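Local coordinates for protein glutathione peroxidase (Hypocrea jecorina, PDB 6VPD) that probably reduces hydroperoxides to alcohols with electrons from thioredoxin, as a thioredoxin-dependent peroxidase of the glutathione peroxidase family, at residues Glu156-Gly161 and Ile167-Ser172. Sequence-based numbering, arbitrary orientation.
Sequences EKFLIG and IGRWAS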
ATOM      1  N   GLU A 156      -6.606  -2.597   4.488  1.00 37.10           N
ATOM      2  CA  GLU A 156      -7.528  -2.792   3.381  1.00 39.34           C
ATOM      3  C   GLU A 156      -8.951  -2.703   3.931  1.00 39.42           C
ATOM      4  O   GLU A 156      -9.204  -3.037   5.096  1.00 37.37           O
ATOM      5  CB  GLU A 156      -7.277  -4.138   2.673  1.00 39.74           C
ATOM      6  CG  GLU A 156      -5.984  -4.182   1.807  1.00 46.59           C
ATOM      7  CD  GLU A 156      -6.101  -5.027   0.518  1.00 49.44           C
ATOM      8  OE1 GLU A 156      -5.146  -5.768   0.190  1.00 48.41           O
ATOM      9  OE2 GLU A 156      -7.129  -4.936  -0.193  1.00 49.49           O
ATOM     10  N   LYS A 157      -9.871  -2.182   3.112  1.00 39.08           N
ATOM     11  CA  LYS A 157     -11.262  -1.948   3.506  1.00 39.36           C
ATOM     12  C   LYS A 157     -12.216  -2.705   2.584  1.00 35.50           C
ATOM     13  O   LYS A 157     -12.008  -2.742   1.367  1.00 35.16           O
ATOM     14  CB  LYS A 157     -11.609  -0.451   3.457  1.00 38.84           C
ATOM     15  CG  LYS A 157     -10.707   0.438   4.259  1.00 38.00           C
ATOM     16  CD  LYS A 157      -9.635   1.084   3.396  1.00 44.48           C
ATOM     17  CE  LYS A 157      -8.956   2.230   4.138  1.00 46.36           C
ATOM     18  NZ  LYS A 157      -7.508   2.372   3.764  1.00 50.66           N
ATOM     19  N   PHE A 158     -13.259  -3.308   3.159  1.00 32.45           N
ATOM     20  CA  PHE A 158     -14.394  -3.844   2.403  1.00 30.20           C
ATOM     21  C   PHE A 158     -15.679  -3.157   2.842  1.00 29.44           C
ATOM     22  O   PHE A 158     -15.913  -2.971   4.037  1.00 33.73           O
ATOM     23  CB  PHE A 158     -14.604  -5.334   2.607  1.00 27.68           C
ATOM     24  CG  PHE A 158     -13.436  -6.187   2.243  1.00 31.16           C
ATOM     25  CD1 PHE A 158     -12.358  -6.319   3.107  1.00 26.34           C
ATOM     26  CD2 PHE A 158     -13.454  -6.943   1.066  1.00 31.63           C
ATOM     27  CE1 PHE A 158     -11.290  -7.161   2.783  1.00 27.37           C
ATOM     28  CE2 PHE A 158     -12.389  -7.784   0.732  1.00 28.48           C
ATOM     29  CZ  PHE A 158     -11.303  -7.882   1.588  1.00 28.79           C
ATOM     30  N   LEU A 159     -16.530  -2.822   1.879  1.00 31.37           N
ATOM     31  CA  LEU A 159     -17.796  -2.153   2.139  1.00 31.69           C
ATOM     32  C   LEU A 159     -18.945  -3.142   1.929  1.00 34.44           C
ATOM     33  O   LEU A 159     -19.078  -3.714   0.843  1.00 31.62           O
ATOM     34  CB  LEU A 159     -17.939  -0.940   1.228  1.00 30.97           C
ATOM     35  CG  LEU A 159     -19.204  -0.109   1.399  1.00 34.00           C
ATOM     36  CD1 LEU A 159     -19.278   0.399   2.826  1.00 35.76           C
ATOM     37  CD2 LEU A 159     -19.232   1.038   0.376  1.00 33.05           C
ATOM     38  N   ILE A 160     -19.769  -3.332   2.970  1.00 32.05           N
ATOM     39  CA  ILE A 160     -20.921  -4.227   2.936  1.00 34.16           C
ATOM     40  C   ILE A 160     -22.185  -3.395   2.759  1.00 36.89           C
ATOM     41  O   ILE A 160     -22.503  -2.550   3.606  1.00 36.86           O
ATOM     42  CB  ILE A 160     -21.038  -5.077   4.216  1.00 33.34           C
ATOM     43  CG1 ILE A 160     -19.711  -5.755   4.632  1.00 28.05           C
ATOM     44  CG2 ILE A 160     -22.144  -6.094   4.018  1.00 30.65           C
ATOM     45  CD1 ILE A 160     -19.054  -6.591   3.590  1.00 26.78           C
ATOM     46  N   GLY A 161     -22.942  -3.665   1.687  1.00 36.02           N
ATOM     47  CA  GLY A 161     -24.224  -3.018   1.500  1.00 35.14           C
ATOM     48  C   GLY A 161     -25.287  -3.585   2.428  1.00 34.50           C
ATOM     49  O   GLY A 161     -25.105  -4.614   3.076  1.00 35.40           O
ATOM     50  N   ILE A 167     -19.696  -4.665  -1.734  1.00 34.64           N
ATOM     51  CA  ILE A 167     -19.845  -3.696  -2.812  1.00 36.63           C
ATOM     52  C   ILE A 167     -18.564  -2.939  -3.107  1.00 32.59           C
ATOM     53  O   ILE A 167     -18.532  -2.182  -4.072  1.00 38.84           O
ATOM     54  CB  ILE A 167     -20.998  -2.709  -2.538  1.00 36.65           C
ATOM     55  CG1 ILE A 167     -20.697  -1.821  -1.345  1.00 35.93           C
ATOM     56  CG2 ILE A 167     -22.322  -3.448  -2.288  1.00 34.03           C
ATOM     57  CD1 ILE A 167     -21.956  -1.147  -0.794  1.00 34.14           C
ATOM     58  N   GLY A 168     -17.504  -3.122  -2.327  1.00 37.74           N
ATOM     59  CA  GLY A 168     -16.295  -2.350  -2.568  1.00 34.91           C
ATOM     60  C   GLY A 168     -15.078  -2.869  -1.826  1.00 36.20           C
ATOM     61  O   GLY A 168     -15.194  -3.322  -0.689  1.00 39.15           O
ATOM     62  N   ARG A 169     -13.908  -2.829  -2.451  1.00 34.06           N
ATOM     63  CA  ARG A 169     -12.659  -3.120  -1.765  1.00 29.43           C
ATOM     64  C   ARG A 169     -11.632  -2.067  -2.143  1.00 32.95           C
ATOM     65  O   ARG A 169     -11.479  -1.756  -3.328  1.00 39.74           O
ATOM     66  CB  ARG A 169     -12.156  -4.506  -2.132  1.00 29.37           C
ATOM     67  CG  ARG A 169     -10.795  -4.849  -1.561  1.00 30.00           C
ATOM     68  CD  ARG A 169     -10.457  -6.289  -1.886  1.00 31.09           C
ATOM     69  NE  ARG A 169      -9.150  -6.669  -1.403  1.00 33.59           N
ATOM     70  CZ  ARG A 169      -8.710  -7.925  -1.374  1.00 40.20           C
ATOM     71  NH1 ARG A 169      -9.487  -8.929  -1.802  1.00 27.29           N
ATOM     72  NH2 ARG A 169      -7.482  -8.167  -0.915  1.00 40.62           N
ATOM     73  N   TRP A 170     -10.934  -1.512  -1.154  1.00 35.42           N
ATOM     74  CA  TRP A 170      -9.954  -0.460  -1.403  1.00 36.26           C
ATOM     75  C   TRP A 170      -8.638  -0.805  -0.737  1.00 35.53           C
ATOM     76  O   TRP A 170      -8.616  -1.336   0.373  1.00 40.64           O
ATOM     77  CB  TRP A 170     -10.432   0.901  -0.897  1.00 36.66           C
ATOM     78  CG  TRP A 170     -11.569   1.444  -1.683  1.00 39.81           C
ATOM     79  CD1 TRP A 170     -11.504   2.315  -2.731  1.00 36.01           C
ATOM     80  CD2 TRP A 170     -12.959   1.148  -1.491  1.00 40.08           C
ATOM     81  NE1 TRP A 170     -12.768   2.576  -3.201  1.00 42.47           N
ATOM     82  CE2 TRP A 170     -13.676   1.865  -2.461  1.00 39.01           C
ATOM     83  CE3 TRP A 170     -13.660   0.342  -0.594  1.00 37.94           C
ATOM     84  CZ2 TRP A 170     -15.062   1.810  -2.550  1.00 45.32           C
ATOM     85  CZ3 TRP A 170     -15.036   0.280  -0.694  1.00 39.26           C
ATOM     86  CH2 TRP A 170     -15.721   1.007  -1.663  1.00 44.72           C
ATOM     87  N   ALA A 171      -7.540  -0.480  -1.407  1.00 43.46           N
ATOM     88  CA  ALA A 171      -6.229  -0.814  -0.871  1.00 45.71           C
ATOM     89  C   ALA A 171      -5.903   0.069   0.329  1.00 45.04           C
ATOM     90  O   ALA A 171      -6.571   1.070   0.606  1.00 44.40           O
ATOM     91  CB  ALA A 171      -5.163  -0.670  -1.947  1.00 46.32           C
ATOM     92  N   SER A 172      -4.852  -0.320   1.055  1.00 53.62           N
ATOM     93  CA  SER A 172      -4.431   0.453   2.228  1.00 51.61           C
ATOM     94  C   SER A 172      -4.076   1.892   1.873  1.00 51.62           C
ATOM     95  O   SER A 172      -4.179   2.783   2.724  1.00 53.77           O
ATOM     96  CB  SER A 172      -3.238  -0.223   2.901  1.00 54.99           C
ATOM     97  OG  SER A 172      -2.122  -0.300   2.025  1.00 59.88           O
TER
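Arg169 and Glu156 form a salt bridge in which NE of Arg169 donates to OE2 of Glu156 at 2.9 Å; OE2 lies in the guanidinium plane, and NE meets it on the syn side but 32° out of the carboxylate plane. A weak second bond runs from NH2 to the same oxygen. Arginine suits this place because NH1 also donates to Lys142 O and NH2 to Glu149 O, while Glu156 OE1 accepts from Lys152 N. With CG anti to the backbone N (chi1 175°) and the chain extended to NE, Arg169 runs beside Phe158, whose CZ lies over one guanidinium face, the planes 47° apart.

Between the backbones, Lys157 and Trp170 exchange two N-H to O hydrogen bonds. Leu159 N binds Gly168 O, and Ile167 N binds Leu159 O, 2.8 Å away. On the face opposite Phe158, Leu159 CB meets the Trp170 ring edge at CZ3 (3.7 Å), and Leu159 CG packs on Ile167 CG1. Gly168 suits the place by the indole rim, since a CB there would run into CH2. Helix 176-188 covers the face of Leu159 and Trp170.

Two residues, Ile167 and Gly168, sit against the single residue Leu159, making a classic beta bulge in the C-terminal antiparallel hairpin of the thioredoxin fold.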